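Local coordinates for protein CRISPR system Cmr subunit Cmr1-1 (Pyrococcus furiosus, PDB 4W8Z) that forms part of the type III-B Cmr ribonucleoprotein complex, which it caps together with Cmr6, and binds RNA in CRISPR-based defence against invading nucleic acids, at residues F8-E13 against L141-L146; R253-K258 against V317-L322. All blocks are in the same frame, centred on the assembly; numbering follows the deposited sequence.

Interaction 1: F8-E13 against L141-L146; sequences FIEEFE and LATLSL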
loop_
_atom_site.group_PDB
_atom_site.type_symbol
_atom_site.label_atom_id
_atom_site.label_comp_id
_atom_site.label_asym_id
_atom_site.label_seq_id
_atom_site.Cartn_x
_atom_site.Cartn_y
_atom_site.Cartn_z
ATOM N N PHE A 8 2.284 -18.138 -21.912
ATOM C CA PHE A 8 2.800 -16.819 -21.565
ATOM C C PHE A 8 3.575 -16.863 -20.255
ATOM O O PHE A 8 3.246 -17.641 -19.362
ATOM C CB PHE A 8 1.660 -15.809 -21.462
ATOM C CG PHE A 8 0.976 -15.528 -22.767
ATOM C CD1 PHE A 8 1.534 -14.647 -23.677
ATOM C CD2 PHE A 8 -0.230 -16.137 -23.081
ATOM C CE1 PHE A 8 0.910 -14.382 -24.880
ATOM C CE2 PHE A 8 -0.860 -15.874 -24.284
ATOM C CZ PHE A 8 -0.287 -14.997 -25.185
ATOM N N ILE A 9 4.603 -16.029 -20.137
ATOM C CA ILE A 9 5.404 -16.005 -18.917
ATOM C C ILE A 9 6.054 -14.641 -18.662
ATOM O O ILE A 9 6.686 -14.060 -19.543
ATOM C CB ILE A 9 6.494 -17.108 -18.947
ATOM C CG1 ILE A 9 7.400 -17.003 -17.721
ATOM C CG2 ILE A 9 7.309 -17.045 -20.235
ATOM C CD1 ILE A 9 8.354 -18.164 -17.570
ATOM N N GLU A 10 5.873 -14.134 -17.443
ATOM C CA GLU A 10 6.425 -12.845 -17.031
ATOM C C GLU A 10 7.304 -13.026 -15.800
ATOM O O GLU A 10 6.891 -13.656 -14.827
ATOM C CB GLU A 10 5.302 -11.851 -16.730
ATOM C CG GLU A 10 4.312 -11.662 -17.860
ATOM C CD GLU A 10 4.780 -10.643 -18.878
ATOM O OE1 GLU A 10 5.012 -9.478 -18.486
ATOM O OE2 GLU A 10 4.916 -11.006 -20.069
ATOM N N GLU A 11 8.513 -12.479 -15.835
ATOM C CA GLU A 11 9.451 -12.678 -14.737
ATOM C C GLU A 11 9.930 -11.353 -14.149
ATOM O O GLU A 11 10.210 -10.405 -14.881
ATOM C CB GLU A 11 10.643 -13.507 -15.210
ATOM C CG GLU A 11 10.270 -14.708 -16.070
ATOM C CD GLU A 11 11.451 -15.618 -16.346
ATOM O OE1 GLU A 11 12.028 -16.154 -15.376
ATOM O OE2 GLU A 11 11.804 -15.797 -17.532
ATOM N N PHE A 12 10.023 -11.297 -12.824
ATOM C CA PHE A 12 10.432 -10.080 -12.131
ATOM C C PHE A 12 11.379 -10.356 -10.971
ATOM O O PHE A 12 11.256 -11.368 -10.283
ATOM C CB PHE A 12 9.212 -9.328 -11.589
ATOM C CG PHE A 12 8.246 -8.886 -12.644
ATOM C CD1 PHE A 12 8.348 -7.629 -13.209
ATOM C CD2 PHE A 12 7.226 -9.725 -13.062
ATOM C CE1 PHE A 12 7.459 -7.217 -14.178
ATOM C CE2 PHE A 12 6.333 -9.320 -14.033
ATOM C CZ PHE A 12 6.450 -8.065 -14.590
ATOM N N GLU A 13 12.319 -9.444 -10.754
ATOM C CA GLU A 13 13.044 -9.391 -9.493
ATOM C C GLU A 13 12.704 -8.086 -8.792
ATOM O O GLU A 13 12.971 -7.006 -9.320
ATOM C CB GLU A 13 14.555 -9.500 -9.702
ATOM C CG GLU A 13 15.115 -10.895 -9.507
ATOM C CD GLU A 13 16.606 -10.886 -9.215
ATOM O OE1 GLU A 13 17.336 -11.732 -9.782
ATOM O OE2 GLU A 13 17.046 -10.033 -8.411
ATOM N N LEU A 141 -3.527 -8.833 -16.939
ATOM C CA LEU A 141 -4.147 -8.384 -15.698
ATOM C C LEU A 141 -3.308 -8.732 -14.464
ATOM O O LEU A 141 -3.298 -7.993 -13.480
ATOM C CB LEU A 141 -5.547 -8.983 -15.567
ATOM C CG LEU A 141 -6.576 -8.463 -16.572
ATOM C CD1 LEU A 141 -7.848 -9.282 -16.509
ATOM C CD2 LEU A 141 -6.864 -7.001 -16.308
ATOM N N ALA A 142 -2.610 -9.860 -14.520
ATOM C CA ALA A 142 -1.735 -10.267 -13.428
ATOM C C ALA A 142 -0.554 -9.309 -13.304
ATOM O O ALA A 142 -0.209 -8.869 -12.208
ATOM C CB ALA A 142 -1.248 -11.693 -13.640
ATOM N N THR A 143 0.056 -8.984 -14.439
ATOM C CA THR A 143 1.212 -8.095 -14.467
ATOM C C THR A 143 0.834 -6.671 -14.058
ATOM O O THR A 143 1.568 -6.012 -13.317
ATOM C CB THR A 143 1.871 -8.090 -15.863
ATOM O OG1 THR A 143 2.663 -9.274 -16.011
ATOM C CG2 THR A 143 2.767 -6.882 -16.045
ATOM N N LEU A 144 -0.318 -6.205 -14.528
ATOM C CA LEU A 144 -0.823 -4.898 -14.125
ATOM C C LEU A 144 -0.988 -4.834 -12.613
ATOM O O LEU A 144 -0.628 -3.840 -11.983
ATOM C CB LEU A 144 -2.148 -4.594 -14.820
ATOM C CG LEU A 144 -2.019 -4.064 -16.249
ATOM C CD1 LEU A 144 -3.343 -4.137 -16.968
ATOM C CD2 LEU A 144 -1.498 -2.637 -16.244
ATOM N N SER A 145 -1.527 -5.906 -12.037
ATOM C CA SER A 145 -1.680 -6.009 -10.589
ATOM C C SER A 145 -0.347 -5.854 -9.875
ATOM O O SER A 145 -0.219 -5.043 -8.955
ATOM C CB SER A 145 -2.309 -7.346 -10.215
ATOM O OG SER A 145 -3.629 -7.429 -10.714
ATOM N N LEU A 146 0.640 -6.635 -10.304
ATOM C CA LEU A 146 1.974 -6.582 -9.716
ATOM C C LEU A 146 2.613 -5.212 -9.906
ATOM O O LEU A 146 3.263 -4.697 -8.994
ATOM C CB LEU A 146 2.872 -7.663 -10.316
ATOM C CG LEU A 146 4.335 -7.648 -9.869
ATOM C CD1 LEU A 146 4.453 -7.718 -8.360
ATOM C CD2 LEU A 146 5.061 -8.803 -10.500
#
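Glu10 and Phe12 of strand 8-13 face Thr143 and Leu146 of helix 141-146, with the two segment axes 10.1 Å apart and running 13° from parallel. Phe12 and Leu146 make the apolar half of the contact. They approach from opposite directions. Leu146 lays its methyl CD2 over one face of the Phe12 ring in a CH-pi contact, 3.9 Å from the ring centroid. The methyl is offset toward the rim, and CD2 of Leu146 comes within 3.5 Å of Phe12 CD2. CG of Leu146 is anti to the backbone N (chi1 175°), which extends the side chain toward the ring. Thr143 meets the ring obliquely, its CG2 4.1 Å from Phe12 CZ. The hydroxyl OG1 of Thr143 is 3.4 Å from Glu10 OE1, a weak hydrogen bond at best; the same proton can instead go weakly to Ile139 O. A bend at chi2 brings Glu10 OE1 near this hydroxyl, and Glu10 and Thr143 cross at about a right angle. The main partner of the buried Glu10 carboxylate is the hydroxyl of Ser173, through OE1. The strand pairs with strands 126-133 and 166-172 in an antiparallel four-stranded sheet; a helix on such a sheet is consistent with the ferredoxin-like fold of RAMP proteins. Helix 136-152 packs on it here, while Leu146 also touches Met42 of helix 38-54 and Phe12 touches Ile168 and Ala171 of strand 166-172.

Interaction 2: R253-K258 against V317-L322; sequences RRRIKK and VDWNVL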
loop_
_atom_site.group_PDB
_atom_site.type_symbol
_atom_site.label_atom_id
_atom_site.label_comp_id
_atom_site.label_asym_id
_atom_site.label_seq_id
_atom_site.Cartn_x
_atom_site.Cartn_y
_atom_site.Cartn_z
ATOM N N ARG A 253 -0.271 12.686 18.841
ATOM C CA ARG A 253 -0.349 13.476 20.068
ATOM C C ARG A 253 -1.685 14.211 20.167
ATOM O O ARG A 253 -2.357 14.162 21.197
ATOM C CB ARG A 253 0.807 14.473 20.144
ATOM C CG ARG A 253 0.961 15.118 21.509
ATOM C CD ARG A 253 1.993 16.234 21.503
ATOM N NE ARG A 253 1.602 17.347 20.645
ATOM C CZ ARG A 253 0.698 18.264 20.977
ATOM N NH1 ARG A 253 0.080 18.192 22.149
ATOM N NH2 ARG A 253 0.404 19.249 20.136
ATOM N N ARG A 254 -2.073 14.876 19.083
ATOM C CA ARG A 254 -3.339 15.599 19.042
ATOM C C ARG A 254 -4.525 14.638 19.012
ATOM O O ARG A 254 -5.606 14.947 19.516
ATOM C CB ARG A 254 -3.385 16.528 17.830
ATOM C CG ARG A 254 -2.296 17.570 17.826
ATOM C CD ARG A 254 -2.514 18.577 16.723
ATOM N NE ARG A 254 -1.371 19.471 16.586
ATOM C CZ ARG A 254 -1.279 20.437 15.680
ATOM N NH1 ARG A 254 -2.270 20.644 14.821
ATOM N NH2 ARG A 254 -0.193 21.197 15.633
ATOM N N ARG A 255 -4.312 13.475 18.409
ATOM C CA ARG A 255 -5.345 12.456 18.311
ATOM C C ARG A 255 -5.753 11.964 19.695
ATOM O O ARG A 255 -6.940 11.873 20.006
ATOM C CB ARG A 255 -4.848 11.292 17.454
ATOM C CG ARG A 255 -5.910 10.293 17.089
ATOM C CD ARG A 255 -5.332 9.216 16.199
ATOM N NE ARG A 255 -6.167 8.994 15.027
ATOM C CZ ARG A 255 -5.883 8.123 14.070
ATOM N NH1 ARG A 255 -4.780 7.390 14.149
ATOM N NH2 ARG A 255 -6.701 7.986 13.037
ATOM N N ILE A 256 -4.753 11.659 20.519
ATOM C CA ILE A 256 -4.969 11.230 21.897
ATOM C C ILE A 256 -5.774 12.267 22.683
ATOM O O ILE A 256 -6.765 11.933 23.330
ATOM C CB ILE A 256 -3.627 10.970 22.616
ATOM C CG1 ILE A 256 -2.888 9.805 21.956
ATOM C CG2 ILE A 256 -3.854 10.676 24.085
ATOM C CD1 ILE A 256 -1.449 9.674 22.391
ATOM N N LYS A 257 -5.350 13.525 22.616
ATOM C CA LYS A 257 -6.046 14.596 23.312
ATOM C C LYS A 257 -7.479 14.742 22.807
ATOM O O LYS A 257 -8.406 14.954 23.591
ATOM C CB LYS A 257 -5.294 15.922 23.153
ATOM C CG LYS A 257 -4.040 16.046 24.005
ATOM C CD LYS A 257 -4.037 17.367 24.756
ATOM C CE LYS A 257 -3.665 18.533 23.853
ATOM N NZ LYS A 257 -2.201 18.823 23.921
ATOM N N LYS A 258 -7.653 14.612 21.497
ATOM C CA LYS A 258 -8.957 14.795 20.871
ATOM C C LYS A 258 -9.963 13.755 21.348
ATOM O O LYS A 258 -11.105 14.082 21.675
ATOM C CB LYS A 258 -8.833 14.740 19.346
ATOM C CG LYS A 258 -10.140 14.972 18.608
ATOM C CD LYS A 258 -9.909 15.293 17.143
ATOM C CE LYS A 258 -10.040 14.071 16.258
ATOM N NZ LYS A 258 -9.991 14.447 14.812
ATOM N N VAL A 317 -2.630 3.759 19.384
ATOM C CA VAL A 317 -1.419 3.698 18.575
ATOM C C VAL A 317 -1.620 2.771 17.374
ATOM O O VAL A 317 -0.909 2.871 16.375
ATOM C CB VAL A 317 -0.201 3.229 19.412
ATOM C CG1 VAL A 317 -0.281 1.738 19.706
ATOM C CG2 VAL A 317 1.096 3.568 18.697
ATOM N N ASP A 318 -2.605 1.880 17.470
ATOM C CA ASP A 318 -2.872 0.915 16.409
ATOM C C ASP A 318 -3.984 1.387 15.476
ATOM O O ASP A 318 -4.271 0.740 14.466
ATOM C CB ASP A 318 -3.239 -0.449 16.999
ATOM C CG ASP A 318 -2.049 -1.155 17.634
ATOM O OD1 ASP A 318 -0.909 -0.978 17.148
ATOM O OD2 ASP A 318 -2.260 -1.899 18.620
ATOM N N TRP A 319 -4.614 2.507 15.818
ATOM C CA TRP A 319 -5.679 3.059 14.988
ATOM C C TRP A 319 -5.143 3.426 13.606
ATOM O O TRP A 319 -4.032 3.938 13.484
ATOM C CB TRP A 319 -6.309 4.280 15.663
ATOM C CG TRP A 319 -7.178 3.939 16.845
ATOM C CD1 TRP A 319 -7.239 2.739 17.504
ATOM C CD2 TRP A 319 -8.117 4.801 17.502
ATOM N NE1 TRP A 319 -8.147 2.808 18.532
ATOM C CE2 TRP A 319 -8.703 4.061 18.550
ATOM C CE3 TRP A 319 -8.514 6.130 17.312
ATOM C CZ2 TRP A 319 -9.672 4.603 19.395
ATOM C CZ3 TRP A 319 -9.480 6.662 18.147
ATOM C CH2 TRP A 319 -10.043 5.903 19.178
ATOM N N ASN A 320 -5.925 3.147 12.568
ATOM C CA ASN A 320 -5.557 3.516 11.203
ATOM C C ASN A 320 -5.216 4.992 11.055
ATOM O O ASN A 320 -5.813 5.849 11.712
ATOM C CB ASN A 320 -6.686 3.176 10.231
ATOM C CG ASN A 320 -6.855 1.692 10.028
ATOM O OD1 ASN A 320 -5.951 0.909 10.312
ATOM N ND2 ASN A 320 -8.013 1.294 9.514
ATOM N N VAL A 321 -4.261 5.287 10.178
ATOM C CA VAL A 321 -3.946 6.666 9.827
ATOM C C VAL A 321 -4.897 7.141 8.728
ATOM O O VAL A 321 -5.021 6.495 7.689
ATOM C CB VAL A 321 -2.486 6.811 9.365
ATOM C CG1 VAL A 321 -2.210 8.228 8.904
ATOM C CG2 VAL A 321 -1.539 6.417 10.490
ATOM N N LEU A 322 -5.579 8.258 8.964
ATOM C CA LEU A 322 -6.594 8.737 8.031
ATOM C C LEU A 322 -6.117 9.942 7.241
ATOM O O LEU A 322 -5.017 10.446 7.458
ATOM C CB LEU A 322 -7.882 9.086 8.771
ATOM C CG LEU A 322 -8.514 7.972 9.605
ATOM C CD1 LEU A 322 -9.844 8.452 10.156
ATOM C CD2 LEU A 322 -8.683 6.693 8.779
#
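Arg255 reaches from its helix to the backbone carbonyl of Asn320 and holds that one oxygen with both terminal nitrogens. The main bond runs from NH2 of Arg255 to Asn320 O, at 2.7 Å with an N-H...O angle of 153°. NH2 lies nearly along the C=O axis, and the oxygen is close to the guanidinium plane. NH1 of Arg255 adds a weak and more bent bond of 3.1 Å to the same Asn320 O. The carbonyl is therefore forked between two donors of one group.

Carbon atoms pack around this fork. Trp319 places its CB over one face of the guanidinium, 3.8 Å from Arg255 NH1. The indole turns its edge toward Arg255 NE, with the ring and guanidinium planes 74° apart. At the guanidinium edge, Leu322 CG lies 3.9 Å from Arg255 NH2. The arginine starts out extended, with CG anti to the backbone N (chi1 -170°), and then bends at chi3. This carries the planar group across to the loop.

Further residues fix both partners. Glu310 OE1 forms a salt bridge with Arg255 NH2, so this nitrogen serves a carboxylate as well as the carbonyl. The nearby negative charge probably helps to keep the buried guanidinium in place. Trp319 NE1 donates to Lys314 O, and its ring meets Tyr259 edge-to-face. The hydroxyl of Tyr251 bonds to Leu322 N, and Val321 pairs through its backbone with Leu284.

Residues 317-322 follow strand 294-302 and precede helix 327-330. A buried arginine of a helix thus binds a loop carbonyl through NH2 and, weakly, NH1. This joins the long helix 237-264 to that irregular loop within the Cmr1-like C-terminal region.

In the fold
Interactions 1 and 2 lie on opposite sides of the chain's centre, their own centres 38 Å apart and their nearest atoms about 21 Å apart. They share no helix or strand. Both are buried and of similar size, but their chemistry differs. Interaction 1 packs a helix on a sheet, through the apolar pair Phe12 and Leu146 together with the mixed pair Thr143 and Glu10. Interaction 2 joins a helix to a loop without regular structure, and it relies on an arginine that bonds to the main chain. Segment 141-146 lies in the RAMP superfamily region, while both segments of interaction 2 lie in the Cmr1-like C-terminal region.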